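Local structure of lysine cyclodeaminase (Streptomyces pristinaespiralis, 5YU3) at residues 217-222 against 241-246; 203-208 against 228-233; 246-251 against 296-301. The protein cyclises L-lysine with loss of ammonia and also recognises L-ornithine and L-2,4-diaminobutyric acid, probably using its bound NAD as a redox cofactor. One frame throughout, in Å; residues are numbered along the deposited sequence.

Contact 1: residues 217-222 against 241-246. With NAD (nicotinamide-adenine-dinucleotide), chain F.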
loop_
_atom_site.group_PDB
_atom_site.type_symbol
_atom_site.label_atom_id
_atom_site.label_comp_id
_atom_site.label_asym_id
_atom_site.label_seq_id
_atom_site.Cartn_x
_atom_site.Cartn_y
_atom_site.Cartn_z
ATOM N N PRO A 217 27.715 -15.841 -1.658
ATOM C CA PRO A 217 27.894 -14.641 -0.682
ATOM C C PRO A 217 28.676 -13.521 -1.441
ATOM O O PRO A 217 29.393 -13.796 -2.443
ATOM C CB PRO A 217 28.542 -15.122 0.309
ATOM C CG PRO A 217 29.471 -16.279 -0.318
ATOM C CD PRO A 217 28.751 -16.855 -1.240
ATOM N N VAL A 218 28.508 -12.276 -0.980
ATOM C CA VAL A 218 29.280 -11.159 -1.520
ATOM C C VAL A 218 30.532 -10.905 -0.706
ATOM O O VAL A 218 31.404 -10.139 -1.142
ATOM C CB VAL A 218 28.442 -9.864 -1.569
ATOM C CG1 VAL A 218 27.124 -10.109 -2.302
ATOM C CG2 VAL A 218 28.199 -9.323 -0.153
ATOM N N LEU A 219 30.620 -11.482 0.490
ATOM C CA LEU A 219 31.783 -11.483 1.343
ATOM C C LEU A 219 32.214 -12.933 1.504
ATOM O O LEU A 219 31.364 -13.789 1.787
ATOM C CB LEU A 219 31.450 -10.871 2.716
ATOM C CG LEU A 219 32.567 -10.631 3.734
ATOM C CD1 LEU A 219 33.407 -9.409 3.342
ATOM C CD2 LEU A 219 31.961 -10.444 5.122
ATOM N N PRO A 220 33.485 -13.262 1.294
ATOM C CA PRO A 220 33.901 -14.669 1.325
ATOM C C PRO A 220 34.033 -15.209 2.737
ATOM O O PRO A 220 34.319 -14.479 3.690
ATOM C CB PRO A 220 35.253 -14.648 0.611
ATOM C CG PRO A 220 35.729 -13.129 0.837
ATOM C CD PRO A 220 34.651 -12.391 0.895
ATOM N N ASP A 221 33.819 -16.523 2.855
ATOM C CA ASP A 221 33.969 -17.242 4.120
ATOM C C ASP A 221 35.456 -17.448 4.362
ATOM O O ASP A 221 36.041 -18.460 3.972
ATOM C CB ASP A 221 33.226 -18.573 4.081
ATOM C CG ASP A 221 33.278 -19.319 5.411
ATOM O OD1 ASP A 221 33.799 -18.768 6.411
ATOM O OD2 ASP A 221 32.789 -20.465 5.446
ATOM N N THR A 222 36.081 -16.468 5.000
ATOM C CA THR A 222 37.509 -16.538 5.274
ATOM C C THR A 222 37.781 -15.822 6.595
ATOM O O THR A 222 36.859 -15.517 7.361
ATOM C CB THR A 222 38.305 -15.964 4.096
ATOM O OG1 THR A 222 39.662 -15.744 4.501
ATOM C CG2 THR A 222 37.691 -14.643 3.618
ATOM N N THR A 241 20.669 -13.503 -0.520
ATOM C CA THR A 241 21.462 -13.347 0.687
ATOM C C THR A 241 22.828 -12.802 0.302
ATOM O O THR A 241 23.231 -12.840 -0.867
ATOM C CB THR A 241 21.640 -14.676 1.436
ATOM O OG1 THR A 241 22.235 -15.628 0.546
ATOM C CG2 THR A 241 20.295 -15.213 1.942
ATOM N N GLU A 242 23.550 -12.307 1.307
ATOM C CA GLU A 242 24.857 -11.710 1.074
ATOM C C GLU A 242 25.984 -12.358 1.857
ATOM O O GLU A 242 27.142 -12.239 1.441
ATOM C CB GLU A 242 24.826 -10.211 1.418
ATOM C CG GLU A 242 23.901 -9.424 0.498
ATOM C CD GLU A 242 23.866 -7.942 0.820
ATOM O OE1 GLU A 242 23.810 -7.580 2.017
ATOM O OE2 GLU A 242 23.889 -7.145 -0.140
ATOM N N LEU A 243 25.693 -13.030 2.977
ATOM C CA LEU A 243 26.787 -13.491 3.816
ATOM C C LEU A 243 26.961 -15.006 3.713
ATOM O O LEU A 243 26.013 -15.738 3.404
ATOM C CB LEU A 243 26.572 -13.126 5.290
ATOM C CG LEU A 243 26.464 -11.641 5.639
ATOM C CD1 LEU A 243 26.329 -11.451 7.152
ATOM C CD2 LEU A 243 27.692 -10.904 5.120
ATOM N N PRO A 244 28.159 -15.509 3.976
ATOM C CA PRO A 244 28.364 -16.960 3.924
ATOM C C PRO A 244 27.777 -17.638 5.150
ATOM O O PRO A 244 27.857 -17.124 6.268
ATOM C CB PRO A 244 29.887 -17.096 3.867
ATOM C CG PRO A 244 30.431 -15.672 4.371
ATOM C CD PRO A 244 29.455 -14.798 4.264
ATOM N N LEU A 245 27.160 -18.802 4.926
ATOM C CA LEU A 245 26.511 -19.520 6.021
ATOM C C LEU A 245 27.475 -19.768 7.175
ATOM O O LEU A 245 27.114 -19.597 8.347
ATOM C CB LEU A 245 25.941 -20.850 5.513
ATOM C CG LEU A 245 25.304 -21.732 6.590
ATOM C CD1 LEU A 245 24.110 -21.027 7.245
ATOM C CD2 LEU A 245 24.900 -23.095 6.012
ATOM N N GLY A 246 28.710 -20.160 6.860
ATOM C CA GLY A 246 29.665 -20.476 7.915
ATOM C C GLY A 246 29.913 -19.304 8.841
ATOM O O GLY A 246 29.967 -19.463 10.063
HETATM P PA NAD F . 22.229 0.353 -5.737
HETATM O O1A NAD F . 21.807 -0.237 -7.046
HETATM O O2A NAD F . 22.393 1.854 -5.604
HETATM O O5B NAD F . 23.658 -0.274 -5.343
HETATM C C5B NAD F . 23.823 -1.696 -5.283
HETATM C C4B NAD F . 25.266 -1.977 -5.676
HETATM O O4B NAD F . 25.549 -3.362 -5.467
HETATM C C3B NAD F . 25.510 -1.714 -7.164
HETATM O O3B NAD F . 26.543 -0.717 -7.329
HETATM C C2B NAD F . 25.951 -3.064 -7.707
HETATM O O2B NAD F . 26.957 -2.985 -8.713
HETATM C C1B NAD F . 26.495 -3.731 -6.464
HETATM N N9A NAD F . 26.592 -5.206 -6.492
HETATM C C8A NAD F . 25.756 -6.097 -7.074
HETATM N N7A NAD F . 26.193 -7.377 -6.846
HETATM C C5A NAD F . 27.321 -7.287 -6.103
HETATM C C6A NAD F . 28.300 -8.218 -5.511
HETATM N N6A NAD F . 28.159 -9.557 -5.654
HETATM N N1A NAD F . 29.320 -7.689 -4.799
HETATM C C2A NAD F . 29.497 -6.365 -4.627
HETATM N N3A NAD F . 28.657 -5.457 -5.150
HETATM C C4A NAD F . 27.575 -5.856 -5.875
HETATM O O3 NAD F . 21.171 -0.169 -4.620
HETATM P PN NAD F . 21.050 0.310 -3.098
HETATM O O1N NAD F . 22.436 0.616 -2.578
HETATM O O2N NAD F . 19.960 1.357 -3.025
HETATM O O5D NAD F . 20.465 -1.008 -2.376
HETATM C C5D NAD F . 21.317 -2.125 -2.118
HETATM C C4D NAD F . 20.525 -3.182 -1.348
HETATM O O4D NAD F . 20.033 -2.629 -0.128
HETATM C C3D NAD F . 19.300 -3.648 -2.117
HETATM O O3D NAD F . 19.111 -5.059 -1.871
HETATM C C2D NAD F . 18.168 -2.897 -1.453
HETATM O O2D NAD F . 16.888 -3.511 -1.656
HETATM C C1D NAD F . 18.642 -2.935 -0.015
HETATM N N1N NAD F . 18.001 -1.978 0.878
HETATM C C2N NAD F . 17.829 -2.338 2.157
HETATM C C3N NAD F . 17.223 -1.481 3.066
HETATM C C7N NAD F . 17.072 -1.925 4.483
HETATM O O7N NAD F . 16.352 -1.309 5.242
HETATM N N7N NAD F . 17.786 -2.986 4.897
HETATM C C4N NAD F . 16.820 -0.207 2.656
HETATM C C5N NAD F . 17.041 0.147 1.326
HETATM C C6N NAD F . 17.645 -0.754 0.447
HETATM O O HOH W 1 30.231 -20.712 4.404
#
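CG1 of Val218 stands opposite the residue's own carbonyl carbon (chi1 -53°), and the two methyls thereby part company: CG1 reaches to 3.6 Å from N6A of the NAD adenine, while CG2 comes against CB of Glu242 at 3.8 Å. The glutamate continues past this crossing as an extended chain and delivers its carboxylate to the hydroxyls of Thr207 and Thr209, so that of its side chain the CB is what meets the valine. Between the backbones, Val218 N donates to Glu242 O over 2.8 Å, with the nitrogen tilted 25° from the carbonyl plane.

Farther along, the packing passes to Pro244. Its CD lies 3.3 Å from Leu219 O, a buried oxygen that has no polar partner in the model, and Pro217, which follows a cis peptide bond, sets its CB against N and CD of the same ring. Asp221 sets its CB 3.7 Å from Pro244 CB; its CG, antiperiplanar to N (chi1 -176°), places the carboxylate beside the first turn of the helix. There a water donates to Asp221 OD2 at 2.8 Å and accepts from Gly246 N at 2.9 Å, while OD1 forms a salt bridge with Arg250.

A proline at the N-cap and a water-linked carboxylate thus mark the start of helix 245-250, while at the other end Val218 lines the adenine pocket of a Rossmann-type dinucleotide-binding domain.

Contact 2: residues 203-208 against 228-233. With NA (sodium ion), chain E; NAD (nicotinamide-adenine-dinucleotide), chain F.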
loop_
_atom_site.group_PDB
_atom_site.type_symbol
_atom_site.label_atom_id
_atom_site.label_comp_id
_atom_site.label_asym_id
_atom_site.label_seq_id
_atom_site.Cartn_x
_atom_site.Cartn_y
_atom_site.Cartn_z
ATOM N N ASP A 203 37.044 -3.454 10.817
ATOM C CA ASP A 203 36.439 -3.565 12.140
ATOM C C ASP A 203 34.920 -3.670 12.077
ATOM O O ASP A 203 34.302 -4.316 12.933
ATOM C CB ASP A 203 36.806 -2.351 12.995
ATOM C CG ASP A 203 38.301 -2.197 13.174
ATOM O OD1 ASP A 203 38.935 -3.160 13.659
ATOM O OD2 ASP A 203 38.833 -1.116 12.829
ATOM N N VAL A 204 34.309 -3.026 11.094
ATOM C CA VAL A 204 32.869 -3.092 10.874
ATOM C C VAL A 204 32.662 -3.130 9.366
ATOM O O VAL A 204 33.429 -2.522 8.616
ATOM C CB VAL A 204 32.160 -1.894 11.548
ATOM C CG1 VAL A 204 32.871 -0.600 11.206
ATOM C CG2 VAL A 204 30.675 -1.833 11.163
ATOM N N ILE A 205 31.672 -3.891 8.910
ATOM C CA ILE A 205 31.381 -4.017 7.485
ATOM C C ILE A 205 29.895 -3.759 7.292
ATOM O O ILE A 205 29.085 -4.177 8.124
ATOM C CB ILE A 205 31.760 -5.414 6.936
ATOM C CG1 ILE A 205 33.284 -5.606 6.949
ATOM C CG2 ILE A 205 31.207 -5.637 5.508
ATOM C CD1 ILE A 205 33.732 -7.045 6.662
ATOM N N SER A 206 29.537 -3.068 6.210
ATOM C CA SER A 206 28.166 -3.060 5.705
ATOM C C SER A 206 28.148 -3.690 4.320
ATOM O O SER A 206 28.922 -3.293 3.441
ATOM C CB SER A 206 27.578 -1.632 5.637
ATOM O OG SER A 206 27.348 -1.114 6.925
ATOM N N THR A 207 27.272 -4.676 4.122
ATOM C CA THR A 207 27.006 -5.214 2.795
ATOM C C THR A 207 25.680 -4.646 2.309
ATOM O O THR A 207 24.680 -4.702 3.028
ATOM C CB THR A 207 26.973 -6.753 2.785
ATOM O OG1 THR A 207 25.882 -7.239 3.579
ATOM C CG2 THR A 207 28.277 -7.320 3.348
ATOM N N ALA A 208 25.683 -4.064 1.102
ATOM C CA ALA A 208 24.475 -3.421 0.578
ATOM C C ALA A 208 24.586 -3.500 -0.944
ATOM O O ALA A 208 24.970 -2.538 -1.624
ATOM C CB ALA A 208 24.321 -1.976 1.066
ATOM N N LEU A 228 34.704 -8.361 14.658
ATOM C CA LEU A 228 33.997 -7.809 13.500
ATOM C C LEU A 228 32.494 -7.710 13.741
ATOM O O LEU A 228 31.864 -8.643 14.258
ATOM C CB LEU A 228 34.269 -8.674 12.261
ATOM C CG LEU A 228 33.423 -8.365 11.013
ATOM C CD1 LEU A 228 33.703 -6.938 10.502
ATOM C CD2 LEU A 228 33.662 -9.372 9.911
ATOM N N HIS A 229 31.924 -6.561 13.378
ATOM C CA HIS A 229 30.480 -6.399 13.278
ATOM C C HIS A 229 30.086 -6.156 11.828
ATOM O O HIS A 229 30.688 -5.316 11.150
ATOM C CB HIS A 229 29.972 -5.235 14.130
ATOM C CG HIS A 229 28.520 -4.976 13.918
ATOM N ND1 HIS A 229 27.551 -5.886 14.284
ATOM C CD2 HIS A 229 27.869 -3.946 13.322
ATOM C CE1 HIS A 229 26.361 -5.417 13.944
ATOM N NE2 HIS A 229 26.525 -4.239 13.365
ATOM N N ILE A 230 29.057 -6.865 11.362
ATOM C CA ILE A 230 28.563 -6.721 9.997
ATOM C C ILE A 230 27.134 -6.202 10.047
ATOM O O ILE A 230 26.289 -6.785 10.734
ATOM C CB ILE A 230 28.597 -8.047 9.219
ATOM C CG1 ILE A 230 29.993 -8.674 9.253
ATOM C CG2 ILE A 230 28.115 -7.814 7.768
ATOM C CD1 ILE A 230 30.049 -10.049 8.574
ATOM N N ASN A 231 26.862 -5.122 9.306
ATOM C CA ASN A 231 25.489 -4.727 8.999
ATOM C C ASN A 231 25.138 -5.345 7.654
ATOM O O ASN A 231 25.675 -4.939 6.618
ATOM C CB ASN A 231 25.332 -3.203 8.965
ATOM C CG ASN A 231 25.831 -2.538 10.225
ATOM O OD1 ASN A 231 25.241 -2.676 11.298
ATOM N ND2 ASN A 231 26.937 -1.802 10.102
ATOM N N ALA A 232 24.273 -6.360 7.671
ATOM C CA ALA A 232 23.836 -7.032 6.450
ATOM C C ALA A 232 22.579 -6.314 5.966
ATOM O O ALA A 232 21.489 -6.502 6.510
ATOM C CB ALA A 232 23.594 -8.514 6.716
ATOM N N VAL A 233 22.734 -5.448 4.965
ATOM C CA VAL A 233 21.690 -4.470 4.656
ATOM C C VAL A 233 20.931 -4.889 3.406
ATOM O O VAL A 233 19.731 -4.610 3.276
ATOM C CB VAL A 233 22.294 -3.061 4.492
ATOM C CG1 VAL A 233 21.235 -2.058 4.014
ATOM C CG2 VAL A 233 22.903 -2.608 5.810
HETATM NA NA NA E . 19.633 -8.311 5.348
HETATM P PA NAD F . 22.229 0.353 -5.737
HETATM O O1A NAD F . 21.807 -0.237 -7.046
HETATM O O2A NAD F . 22.393 1.854 -5.604
HETATM O O5B NAD F . 23.658 -0.274 -5.343
HETATM C C5B NAD F . 23.823 -1.696 -5.283
HETATM C C4B NAD F . 25.266 -1.977 -5.676
HETATM O O4B NAD F . 25.549 -3.362 -5.467
HETATM C C3B NAD F . 25.510 -1.714 -7.164
HETATM O O3B NAD F . 26.543 -0.717 -7.329
HETATM C C2B NAD F . 25.951 -3.064 -7.707
HETATM O O2B NAD F . 26.957 -2.985 -8.713
HETATM C C1B NAD F . 26.495 -3.731 -6.464
HETATM N N9A NAD F . 26.592 -5.206 -6.492
HETATM C C8A NAD F . 25.756 -6.097 -7.074
HETATM N N7A NAD F . 26.193 -7.377 -6.846
HETATM C C5A NAD F . 27.321 -7.287 -6.103
HETATM C C6A NAD F . 28.300 -8.218 -5.511
HETATM N N6A NAD F . 28.159 -9.557 -5.654
HETATM N N1A NAD F . 29.320 -7.689 -4.799
HETATM C C2A NAD F . 29.497 -6.365 -4.627
HETATM N N3A NAD F . 28.657 -5.457 -5.150
HETATM C C4A NAD F . 27.575 -5.856 -5.875
HETATM O O3 NAD F . 21.171 -0.169 -4.620
HETATM P PN NAD F . 21.050 0.310 -3.098
HETATM O O1N NAD F . 22.436 0.616 -2.578
HETATM O O2N NAD F . 19.960 1.357 -3.025
HETATM O O5D NAD F . 20.465 -1.008 -2.376
HETATM C C5D NAD F . 21.317 -2.125 -2.118
HETATM C C4D NAD F . 20.525 -3.182 -1.348
HETATM O O4D NAD F . 20.033 -2.629 -0.128
HETATM C C3D NAD F . 19.300 -3.648 -2.117
HETATM O O3D NAD F . 19.111 -5.059 -1.871
HETATM C C2D NAD F . 18.168 -2.897 -1.453
HETATM O O2D NAD F . 16.888 -3.511 -1.656
HETATM C C1D NAD F . 18.642 -2.935 -0.015
HETATM N N1N NAD F . 18.001 -1.978 0.878
HETATM C C2N NAD F . 17.829 -2.338 2.157
HETATM C C3N NAD F . 17.223 -1.481 3.066
HETATM C C7N NAD F . 17.072 -1.925 4.483
HETATM O O7N NAD F . 16.352 -1.309 5.242
HETATM N N7N NAD F . 17.786 -2.986 4.897
HETATM C C4N NAD F . 16.820 -0.207 2.656
HETATM C C5N NAD F . 17.041 0.147 1.326
HETATM C C6N NAD F . 17.645 -0.754 0.447
#
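Val204 to Thr207 pair in register with His229 to Ala232 as neighbouring parallel strands, 14° apart in direction, in the central sheet of the Rossmann-type domain. The bonding follows the parallel ladder: Ile205 N and Thr207 N give to His229 O and Asn231 O, and Asn231 N and Val233 N give back to Ile205 O and Thr207 O. The first rung, from His229 N to Asp203 O, is weak.

Asn231 illustrates how a polar side chain is settled on such a buried sheet. Its CB sits 3.5 Å from Ser206 OG on the adjacent strand. CG, turned opposite the carbonyl carbon (chi1 -54°), still lies beside that hydroxyl, at 3.9 Å from Ser206 OG, and the amide then spreads between two neighbours. At one tip ND2 donates to Ser206 OG over 3.3 Å, slightly out of the amide plane, and it also meets Ser130 of helix 115-133; the serine hydroxyl is hydrogen-bonded to Gln153 OE1 of helix 148-160 as well. At the other, OD1 accepts from His229 NE2 at 2.9 Å, the donor standing well above the carbonyl plane, 56° out of it, instead of on a lone pair. Both ends being engaged, rotation of the amide is fixed. The imidazole, whose ND1 is bonded to Ser297, receives Val204 CG2 at its edge, 4.1 Å from CD2.

The face bearing Ile205 and Ile230 is apolar at the N-terminal end of the strands, with Leu228 CD1 3.8 Å from Ile205 CG1. At the C-terminal end the ladder reaches the cofactor, where the nicotinamide amide N7N of NAD donates to Val233 O at 3.0 Å.

Contact 3: residues 246-251 against 296-301. With NA (sodium ion), chain E; NAD (nicotinamide-adenine-dinucleotide), chain F.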
loop_
_atom_site.group_PDB
_atom_site.type_symbol
_atom_site.label_atom_id
_atom_site.label_comp_id
_atom_site.label_asym_id
_atom_site.label_seq_id
_atom_site.Cartn_x
_atom_site.Cartn_y
_atom_site.Cartn_z
ATOM N N GLY A 246 28.710 -20.160 6.860
ATOM C CA GLY A 246 29.665 -20.476 7.915
ATOM C C GLY A 246 29.913 -19.304 8.841
ATOM O O GLY A 246 29.967 -19.463 10.063
ATOM N N LEU A 247 30.044 -18.104 8.268
ATOM C CA LEU A 247 30.171 -16.891 9.067
ATOM C C LEU A 247 28.924 -16.654 9.919
ATOM O O LEU A 247 29.018 -16.378 11.120
ATOM C CB LEU A 247 30.429 -15.708 8.129
ATOM C CG LEU A 247 31.009 -14.400 8.643
ATOM C CD1 LEU A 247 31.672 -13.648 7.491
ATOM C CD2 LEU A 247 29.910 -13.548 9.267
ATOM N N LEU A 248 27.746 -16.747 9.304
ATOM C CA LEU A 248 26.494 -16.522 10.025
ATOM C C LEU A 248 26.358 -17.463 11.218
ATOM O O LEU A 248 25.919 -17.056 12.303
ATOM C CB LEU A 248 25.326 -16.723 9.062
ATOM C CG LEU A 248 24.149 -15.766 8.912
ATOM C CD1 LEU A 248 24.554 -14.303 8.978
ATOM C CD2 LEU A 248 23.492 -16.089 7.570
ATOM N N GLU A 249 26.728 -18.731 11.032
ATOM C CA GLU A 249 26.593 -19.714 12.099
ATOM C C GLU A 249 27.530 -19.434 13.263
ATOM O O GLU A 249 27.244 -19.859 14.385
ATOM C CB GLU A 249 26.827 -21.120 11.539
ATOM C CG GLU A 249 25.713 -21.579 10.607
ATOM C CD GLU A 249 25.981 -22.943 9.979
ATOM O OE1 GLU A 249 27.165 -23.292 9.767
ATOM O OE2 GLU A 249 25.000 -23.660 9.686
ATOM N N ARG A 250 28.630 -18.718 13.031
ATOM C CA ARG A 250 29.525 -18.343 14.117
ATOM C C ARG A 250 29.175 -17.004 14.751
ATOM O O ARG A 250 29.809 -16.623 15.739
ATOM C CB ARG A 250 30.973 -18.284 13.617
ATOM C CG ARG A 250 31.570 -19.631 13.266
ATOM C CD ARG A 250 33.063 -19.497 12.983
ATOM N NE ARG A 250 33.337 -18.810 11.718
ATOM C CZ ARG A 250 33.305 -19.404 10.525
ATOM N NH1 ARG A 250 33.009 -20.694 10.433
ATOM N NH2 ARG A 250 33.572 -18.713 9.421
ATOM N N ALA A 251 28.200 -16.280 14.209
ATOM C CA ALA A 251 27.929 -14.915 14.631
ATOM C C ALA A 251 26.815 -14.849 15.663
ATOM O O ALA A 251 25.940 -15.722 15.722
ATOM C CB ALA A 251 27.537 -14.036 13.436
ATOM N N LEU A 296 32.205 -11.949 16.899
ATOM C CA LEU A 296 31.554 -11.728 15.612
ATOM C C LEU A 296 30.063 -11.477 15.800
ATOM O O LEU A 296 29.369 -12.253 16.464
ATOM C CB LEU A 296 31.770 -12.942 14.696
ATOM C CG LEU A 296 31.034 -12.891 13.354
ATOM C CD1 LEU A 296 31.543 -11.727 12.514
ATOM C CD2 LEU A 296 31.203 -14.227 12.596
ATOM N N SER A 297 29.570 -10.380 15.222
ATOM C CA SER A 297 28.159 -10.030 15.295
ATOM C C SER A 297 27.642 -9.641 13.914
ATOM O O SER A 297 28.382 -9.135 13.065
ATOM C CB SER A 297 27.903 -8.878 16.309
ATOM O OG SER A 297 28.751 -7.758 16.052
ATOM N N VAL A 298 26.355 -9.893 13.694
ATOM C CA VAL A 298 25.684 -9.527 12.453
ATOM C C VAL A 298 24.368 -8.860 12.814
ATOM O O VAL A 298 23.585 -9.416 13.591
ATOM C CB VAL A 298 25.417 -10.741 11.548
ATOM C CG1 VAL A 298 24.507 -10.335 10.381
ATOM C CG2 VAL A 298 26.726 -11.329 11.046
ATOM N N PHE A 299 24.134 -7.675 12.254
ATOM C CA PHE A 299 22.828 -7.017 12.297
ATOM C C PHE A 299 22.161 -7.324 10.966
ATOM O O PHE A 299 22.625 -6.869 9.913
ATOM C CB PHE A 299 22.972 -5.510 12.525
ATOM C CG PHE A 299 21.708 -4.705 12.243
ATOM C CD1 PHE A 299 20.466 -5.135 12.699
ATOM C CD2 PHE A 299 21.783 -3.503 11.546
ATOM C CE1 PHE A 299 19.302 -4.390 12.452
ATOM C CE2 PHE A 299 20.635 -2.738 11.302
ATOM C CZ PHE A 299 19.382 -3.187 11.753
ATOM N N ASP A 300 21.108 -8.138 11.014
ATOM C CA ASP A 300 20.346 -8.524 9.831
ATOM C C ASP A 300 19.268 -7.473 9.597
ATOM O O ASP A 300 18.230 -7.476 10.263
ATOM C CB ASP A 300 19.735 -9.910 10.017
ATOM C CG ASP A 300 19.196 -10.483 8.724
ATOM O OD1 ASP A 300 19.489 -9.915 7.647
ATOM O OD2 ASP A 300 18.501 -11.527 8.776
ATOM N N SER A 301 19.524 -6.571 8.647
ATOM C CA SER A 301 18.672 -5.418 8.382
ATOM C C SER A 301 17.799 -5.711 7.168
ATOM O O SER A 301 18.307 -6.075 6.097
ATOM C CB SER A 301 19.519 -4.162 8.147
ATOM O OG SER A 301 18.706 -3.016 7.913
HETATM NA NA NA E . 19.633 -8.311 5.348
HETATM P PA NAD F . 22.229 0.353 -5.737
HETATM O O1A NAD F . 21.807 -0.237 -7.046
HETATM O O2A NAD F . 22.393 1.854 -5.604
HETATM O O5B NAD F . 23.658 -0.274 -5.343
HETATM C C5B NAD F . 23.823 -1.696 -5.283
HETATM C C4B NAD F . 25.266 -1.977 -5.676
HETATM O O4B NAD F . 25.549 -3.362 -5.467
HETATM C C3B NAD F . 25.510 -1.714 -7.164
HETATM O O3B NAD F . 26.543 -0.717 -7.329
HETATM C C2B NAD F . 25.951 -3.064 -7.707
HETATM O O2B NAD F . 26.957 -2.985 -8.713
HETATM C C1B NAD F . 26.495 -3.731 -6.464
HETATM N N9A NAD F . 26.592 -5.206 -6.492
HETATM C C8A NAD F . 25.756 -6.097 -7.074
HETATM N N7A NAD F . 26.193 -7.377 -6.846
HETATM C C5A NAD F . 27.321 -7.287 -6.103
HETATM C C6A NAD F . 28.300 -8.218 -5.511
HETATM N N6A NAD F . 28.159 -9.557 -5.654
HETATM N N1A NAD F . 29.320 -7.689 -4.799
HETATM C C2A NAD F . 29.497 -6.365 -4.627
HETATM N N3A NAD F . 28.657 -5.457 -5.150
HETATM C C4A NAD F . 27.575 -5.856 -5.875
HETATM O O3 NAD F . 21.171 -0.169 -4.620
HETATM P PN NAD F . 21.050 0.310 -3.098
HETATM O O1N NAD F . 22.436 0.616 -2.578
HETATM O O2N NAD F . 19.960 1.357 -3.025
HETATM O O5D NAD F . 20.465 -1.008 -2.376
HETATM C C5D NAD F . 21.317 -2.125 -2.118
HETATM C C4D NAD F . 20.525 -3.182 -1.348
HETATM O O4D NAD F . 20.033 -2.629 -0.128
HETATM C C3D NAD F . 19.300 -3.648 -2.117
HETATM O O3D NAD F . 19.111 -5.059 -1.871
HETATM C C2D NAD F . 18.168 -2.897 -1.453
HETATM O O2D NAD F . 16.888 -3.511 -1.656
HETATM C C1D NAD F . 18.642 -2.935 -0.015
HETATM N N1N NAD F . 18.001 -1.978 0.878
HETATM C C2N NAD F . 17.829 -2.338 2.157
HETATM C C3N NAD F . 17.223 -1.481 3.066
HETATM C C7N NAD F . 17.072 -1.925 4.483
HETATM O O7N NAD F . 16.352 -1.309 5.242
HETATM N N7N NAD F . 17.786 -2.986 4.897
HETATM C C4N NAD F . 16.820 -0.207 2.656
HETATM C C5N NAD F . 17.041 0.147 1.326
HETATM C C6N NAD F . 17.645 -0.754 0.447
HETATM O O HOH W 2 30.047 -14.633 17.611
#
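Leu247 and Ala251 press on Leu296 and Val298 where helix 245-250, the helical part of a beta-alpha-beta crossover from strand 229-232 to strand 252-255, passes strand 297-300, which lies between those two in the parallel sheet. Such a crossover rests its helix on the sheet through hydrophobic side chains, and here no direct hydrogen bond joins the two segments.

The tight part centres on Leu296. Its CG is trans to its N (chi1 175°), which swings the branched end over the helix, where CD2 meets Leu247 CD2 at 3.6 Å with the two side chains at about a right angle. Ala251 CB meets both Leu296 and Val298, at 3.7 Å from Leu296 CG and equally 3.7 Å from Val298 CG2. Replacing Leu296 with an alanine would probably open a gap beside Leu247 CD2 and Ala251 CB, leaving Leu247 and Ala251 less firmly held on the sheet.

Packing is slacker to both sides. Deeper in, Leu248 CD1 only approaches Val298 CG1, at 4.2 Å, and its chi1 of -132° is away from a staggered value. Toward the surface, of Arg250's side chain CB is what comes near Leu296 CD2; its guanidinium lies with one face over Gly246 O and turns NH2 to Asp221. Here water takes over from side chains: one molecule donates to Arg250 O at 2.7 Å and to Leu296 O at 2.7 Å, tying the backbone of Arg250 to that of Leu296.

Beyond the helix the same strand ends in the sodium site, which Ala232 O and Gly234 O complete: Asp300 OD1 lies 2.8 Å and Ser301 O 2.7 Å from the ion.

How the contacts relate
The three contacts show one domain held by different chemistry at different depths. Contact 2 is wholly buried and relies on main-chain ladder bonds and satisfied polar groups; contact 3, also mostly buried, packs helix 245-250 on a strand of that sheet through aliphatic side chains; contact 1, partly exposed, joins two loops. Contacts 1 and 3 each include a bridging water and share Gly246, and Leu243 of the former touches Leu248 and Val298 of the latter. Contact 3 continues the sheet of contact 2 by one strand, Phe299 being probably hydrogen-bonded to Ile230 and Ala232, and both supply sodium ligands. All three touch NAD, contact 1 at its adenine, contacts 2 and 3 at its nicotinamide amide.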